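Local coordinates for penicillin-binding protein 2B (Streptococcus pneumoniae, PDB 2WAD) that is a penicillin-binding transpeptidase thought to form the peptide cross-links between glycan strands of peripheral cell wall peptidoglycan, as part of the elongasome, at residues A[185-190]-A[283-288]; A[255-260]-A[278-283]. All blocks are in the same frame, centred on the assembly; numbering follows the deposited sequence.

Contact 1 of 2, residues A[185-190]-A[283-288]. With ZN (zinc ion), chain D.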
# COMPACT_ATOMS: atom_id res chain seq x y z
N GLY A 185 -14.07 16.59 26.68
CA GLY A 185 -13.35 17.73 27.26
C GLY A 185 -14.25 18.92 27.59
O GLY A 185 -15.36 19.01 27.08
N ASN A 186 -13.76 19.85 28.40
CA ASN A 186 -14.46 21.11 28.62
C ASN A 186 -14.78 21.88 27.34
O ASN A 186 -13.88 22.15 26.54
CB ASN A 186 -13.67 22.00 29.57
CG ASN A 186 -13.80 21.56 31.00
OD1 ASN A 186 -14.63 20.72 31.33
ND2 ASN A 186 -12.98 22.14 31.87
N PHE A 187 -16.05 22.22 27.15
CA PHE A 187 -16.52 22.96 25.99
C PHE A 187 -16.46 22.18 24.69
O PHE A 187 -16.82 22.70 23.64
CB PHE A 187 -15.78 24.29 25.84
CG PHE A 187 -15.96 25.22 27.01
CD1 PHE A 187 -14.87 25.60 27.77
CD2 PHE A 187 -17.21 25.68 27.35
CE1 PHE A 187 -15.01 26.44 28.83
CE2 PHE A 187 -17.38 26.53 28.43
CZ PHE A 187 -16.27 26.91 29.18
N ALA A 188 -16.01 20.94 24.77
CA ALA A 188 -15.96 20.10 23.59
C ALA A 188 -17.30 19.40 23.37
O ALA A 188 -18.18 19.44 24.24
CB ALA A 188 -14.80 19.10 23.69
N THR A 189 -17.46 18.79 22.21
CA THR A 189 -18.68 18.09 21.83
C THR A 189 -18.28 16.70 21.38
O THR A 189 -17.51 16.54 20.44
CB THR A 189 -19.43 18.83 20.68
OG1 THR A 189 -20.03 20.03 21.17
CG2 THR A 189 -20.54 17.94 20.09
N GLY A 190 -18.78 15.67 22.05
CA GLY A 190 -18.49 14.29 21.65
C GLY A 190 -19.78 13.49 21.53
O GLY A 190 -20.81 13.87 22.10
N LYS A 283 -12.49 27.62 18.05
CA LYS A 283 -13.22 28.70 18.72
C LYS A 283 -12.48 29.07 19.99
O LYS A 283 -11.70 28.29 20.52
CB LYS A 283 -14.64 28.24 19.07
CG LYS A 283 -15.51 27.97 17.86
CD LYS A 283 -16.99 27.85 18.21
CE LYS A 283 -17.86 28.26 17.02
NZ LYS A 283 -17.26 27.82 15.72
N GLU A 284 -12.74 30.27 20.49
CA GLU A 284 -12.34 30.58 21.85
C GLU A 284 -13.57 30.97 22.67
O GLU A 284 -14.40 31.77 22.23
CB GLU A 284 -11.21 31.61 21.91
CG GLU A 284 -9.88 30.99 21.50
CD GLU A 284 -8.66 31.89 21.68
OE1 GLU A 284 -8.78 32.96 22.32
OE2 GLU A 284 -7.58 31.49 21.18
N ILE A 285 -13.72 30.32 23.82
CA ILE A 285 -14.84 30.57 24.71
C ILE A 285 -14.36 31.55 25.80
O ILE A 285 -13.35 31.31 26.47
CB ILE A 285 -15.41 29.26 25.31
CG1 ILE A 285 -16.15 28.46 24.24
CG2 ILE A 285 -16.42 29.56 26.42
CD1 ILE A 285 -15.26 27.62 23.40
N HIS A 286 -15.07 32.66 25.93
CA HIS A 286 -14.69 33.70 26.87
C HIS A 286 -15.47 33.54 28.17
O HIS A 286 -16.68 33.33 28.14
CB HIS A 286 -14.88 35.09 26.25
CG HIS A 286 -13.87 35.42 25.20
ND1 HIS A 286 -14.07 35.14 23.86
CD2 HIS A 286 -12.63 35.95 25.29
CE1 HIS A 286 -13.00 35.49 23.17
NE2 HIS A 286 -12.11 35.99 24.01
N LEU A 287 -14.76 33.63 29.30
CA LEU A 287 -15.33 33.36 30.62
C LEU A 287 -15.37 34.63 31.44
O LEU A 287 -14.51 35.49 31.25
CB LEU A 287 -14.49 32.30 31.34
CG LEU A 287 -14.10 31.09 30.48
CD1 LEU A 287 -13.12 30.15 31.15
CD2 LEU A 287 -15.33 30.33 30.01
N ASP A 288 -16.35 34.74 32.34
CA ASP A 288 -16.42 35.81 33.33
C ASP A 288 -15.43 35.55 34.47
O ASP A 288 -14.66 34.60 34.42
CB ASP A 288 -17.87 36.08 33.81
CG ASP A 288 -18.40 35.04 34.80
OD1 ASP A 288 -17.72 34.02 35.05
OD2 ASP A 288 -19.53 35.23 35.32
ZN ZN D . -20.08 34.05 36.75

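Contact 2 of 2, residues A[255-260]-A[278-283]. Unlike the reference sequence in segment 278-283: Pro281 (reference Ser).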
# COMPACT_ATOMS: atom_id res chain seq x y z
N LYS A 255 1.26 15.69 16.85
CA LYS A 255 1.07 16.32 15.54
C LYS A 255 -0.03 17.37 15.59
O LYS A 255 0.01 18.33 14.82
CB LYS A 255 0.80 15.29 14.43
CG LYS A 255 2.06 14.73 13.78
CD LYS A 255 1.72 13.93 12.52
CE LYS A 255 2.97 13.32 11.89
NZ LYS A 255 2.78 13.07 10.43
N GLY A 256 -0.99 17.21 16.48
CA GLY A 256 -1.99 18.24 16.72
C GLY A 256 -3.39 17.73 17.01
O GLY A 256 -4.27 18.51 17.38
N TYR A 257 -3.59 16.43 16.87
CA TYR A 257 -4.93 15.86 16.85
C TYR A 257 -5.57 15.80 18.23
O TYR A 257 -4.89 15.88 19.25
CB TYR A 257 -4.90 14.43 16.29
CG TYR A 257 -4.63 14.31 14.81
CD1 TYR A 257 -5.49 13.61 13.99
CD2 TYR A 257 -3.49 14.89 14.24
CE1 TYR A 257 -5.24 13.48 12.63
CE2 TYR A 257 -3.23 14.76 12.89
CZ TYR A 257 -4.11 14.06 12.09
OH TYR A 257 -3.86 13.93 10.74
N SER A 258 -6.89 15.64 18.22
CA SER A 258 -7.66 15.25 19.40
C SER A 258 -7.71 13.73 19.49
O SER A 258 -7.24 13.02 18.60
CB SER A 258 -9.08 15.84 19.32
OG SER A 258 -9.95 15.23 20.25
N LEU A 259 -8.28 13.23 20.58
CA LEU A 259 -8.19 11.82 20.94
C LEU A 259 -9.30 10.98 20.32
O LEU A 259 -9.18 9.76 20.20
CB LEU A 259 -8.19 11.69 22.47
CG LEU A 259 -7.76 10.45 23.26
CD1 LEU A 259 -6.60 9.69 22.64
CD2 LEU A 259 -7.41 10.88 24.68
N ASN A 260 -10.38 11.64 19.90
CA ASN A 260 -11.51 10.97 19.25
C ASN A 260 -11.51 11.12 17.73
O ASN A 260 -12.48 10.77 17.05
CB ASN A 260 -12.82 11.53 19.81
CG ASN A 260 -12.95 13.02 19.58
OD1 ASN A 260 -11.95 13.74 19.46
ND2 ASN A 260 -14.19 13.50 19.52
N GLY A 278 -10.05 16.56 7.56
CA GLY A 278 -10.76 17.83 7.50
C GLY A 278 -10.02 18.91 8.26
O GLY A 278 -9.38 18.65 9.27
N LYS A 279 -10.10 20.14 7.75
CA LYS A 279 -9.58 21.28 8.48
C LYS A 279 -10.58 21.64 9.58
O LYS A 279 -11.77 21.80 9.33
CB LYS A 279 -9.36 22.47 7.55
CG LYS A 279 -8.79 23.71 8.22
CD LYS A 279 -9.11 24.97 7.43
CE LYS A 279 -8.84 26.24 8.24
NZ LYS A 279 -9.89 26.49 9.27
N ARG A 280 -10.09 21.76 10.81
CA ARG A 280 -10.99 21.86 11.96
C ARG A 280 -11.54 23.26 12.24
O ARG A 280 -10.82 24.24 12.09
CB ARG A 280 -10.24 21.38 13.20
CG ARG A 280 -9.47 20.10 12.97
CD ARG A 280 -9.03 19.55 14.30
NE ARG A 280 -8.30 18.29 14.15
CZ ARG A 280 -8.07 17.45 15.15
NH1 ARG A 280 -8.50 17.72 16.38
NH2 ARG A 280 -7.39 16.33 14.91
N PRO A 281 -12.82 23.35 12.65
CA PRO A 281 -13.21 24.63 13.26
C PRO A 281 -12.54 24.83 14.63
O PRO A 281 -12.39 23.88 15.40
CB PRO A 281 -14.74 24.53 13.41
CG PRO A 281 -15.17 23.48 12.44
CD PRO A 281 -14.00 22.51 12.34
N VAL A 282 -12.14 26.07 14.91
CA VAL A 282 -11.51 26.43 16.17
C VAL A 282 -12.22 27.66 16.75
O VAL A 282 -12.53 28.61 16.04
CB VAL A 282 -10.01 26.78 16.00
CG1 VAL A 282 -9.48 27.53 17.21
CG2 VAL A 282 -9.16 25.53 15.75
N LYS A 283 -12.49 27.62 18.05
CA LYS A 283 -13.22 28.70 18.72
C LYS A 283 -12.48 29.07 19.99
O LYS A 283 -11.70 28.29 20.52
CB LYS A 283 -14.64 28.24 19.07
CG LYS A 283 -15.51 27.97 17.86
CD LYS A 283 -16.99 27.85 18.21
CE LYS A 283 -17.86 28.26 17.02
NZ LYS A 283 -17.26 27.82 15.72

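Contact 1 of 2, residues A[185-190]-A[283-288]
Phe187 reaches out of a turn and lays one face of its ring against the side chain of Ile285, while its far end meets Leu287. The touching branch of Ile285 is CG2, which stands 3.9 Å from the centroid of the Phe187 ring and 17° off the ring normal, a CH-pi contact over the face, displaced somewhat toward the CE2–CZ side. That methyl lies anti to the backbone N of Ile285, while CG1 lies beside the N (chi1 -71°) and carries CD1 back to within 4.2 Å of Phe187 CB. Leu287 adds a single methyl: its CD2 comes obliquely to the ring, 3.6 Å from Phe187 CZ. Ile285 and Leu287, two apart on strand 282-287, both direct their side chains at the ring, whereas His286 between them turns to strand 293-298.

This apolar cluster is the tight part, with Ile285 buried and Thr52 and Val54 of the neighbouring strand 51-55 packing beside it. The outer side is looser: Gly185 and Asn186 are exposed, and Phe187 and Leu287 are themselves only partly covered. The strand ends at Leu287, and the next residue, Asp288, binds a zinc ion through OD2 at 1.9 Å, together with His290 and Asp292, clear of the Phe187 ring.

Phe187 owes its position to a type II beta turn from Gly185 to Ala188, closed by Ala188 N to Gly185 O at 3.1 Å, with Phe187 at the third position (phi 69°). What results is an aromatic residue on a beta turn plugging onto one face of an antiparallel three-stranded sheet.

Contact 2 of 2, residues A[255-260]-A[278-283]
Arg280 drives its guanidinium against the backbone of Tyr257 and Ser258. NH2 sits 3.2 Å from Tyr257 CA, and also lies 3.4 Å from CG of the Tyr257 ring, which it meets obliquely; the ring and guanidinium planes stand 86° apart. NH1 packs 3.5 Å from Ser258 CB. The amide N of Ser258 is near the guanidinium edge, 3.2 Å from Arg280 NH1, but both are donors and do not bond to each other.

Asp261 explains why two donors sit so close: its OD2 accepts the Ser258 amide and forms a salt bridge with Arg280 NH2, drawing both to one carboxylate oxygen. The arginine spans the gap because its chain is extended from CG to NE (chi2 -168°, chi3 179°).

Farther out, Glu273 holds the Tyr257 hydroxyl by a hydrogen bond. Ser258 OG donates to Asn260 OD1 at 2.6 Å and receives a weak bond from Leu259 N, both local to the loop. Gly256, with positive phi, ends helix 249-255 and starts this loop. At the surface of the family's dimerisation domain, Arg280 and Asp261 form a salt bridge that ties the loop after helix 249-255 to the segment leading into strand 282-287.

Overall arrangement
Contacts 1 and 2 lie about 14 Å apart, centre to centre, and share Lys283, which takes part in neither set of touches. Strand 282-287 connects them: contact 2 uses the segment leading into it, contact 1 uses Ile285 and Leu287, in its second half. In sequence, segment 255-260 falls between the two partners of contact 1. Their chemistry differs, apolar packing on the sheet face in one and a charged side chain on a loop in the other. Both belong to the dimerisation-domain range, away from the acyl-ester serine, Ser386, of the transpeptidase domain. Their centres are about 39 Å (contact 1) and 26 Å (contact 2) from the chain's centre, and the zinc at Asp288 belongs to the end of contact 1.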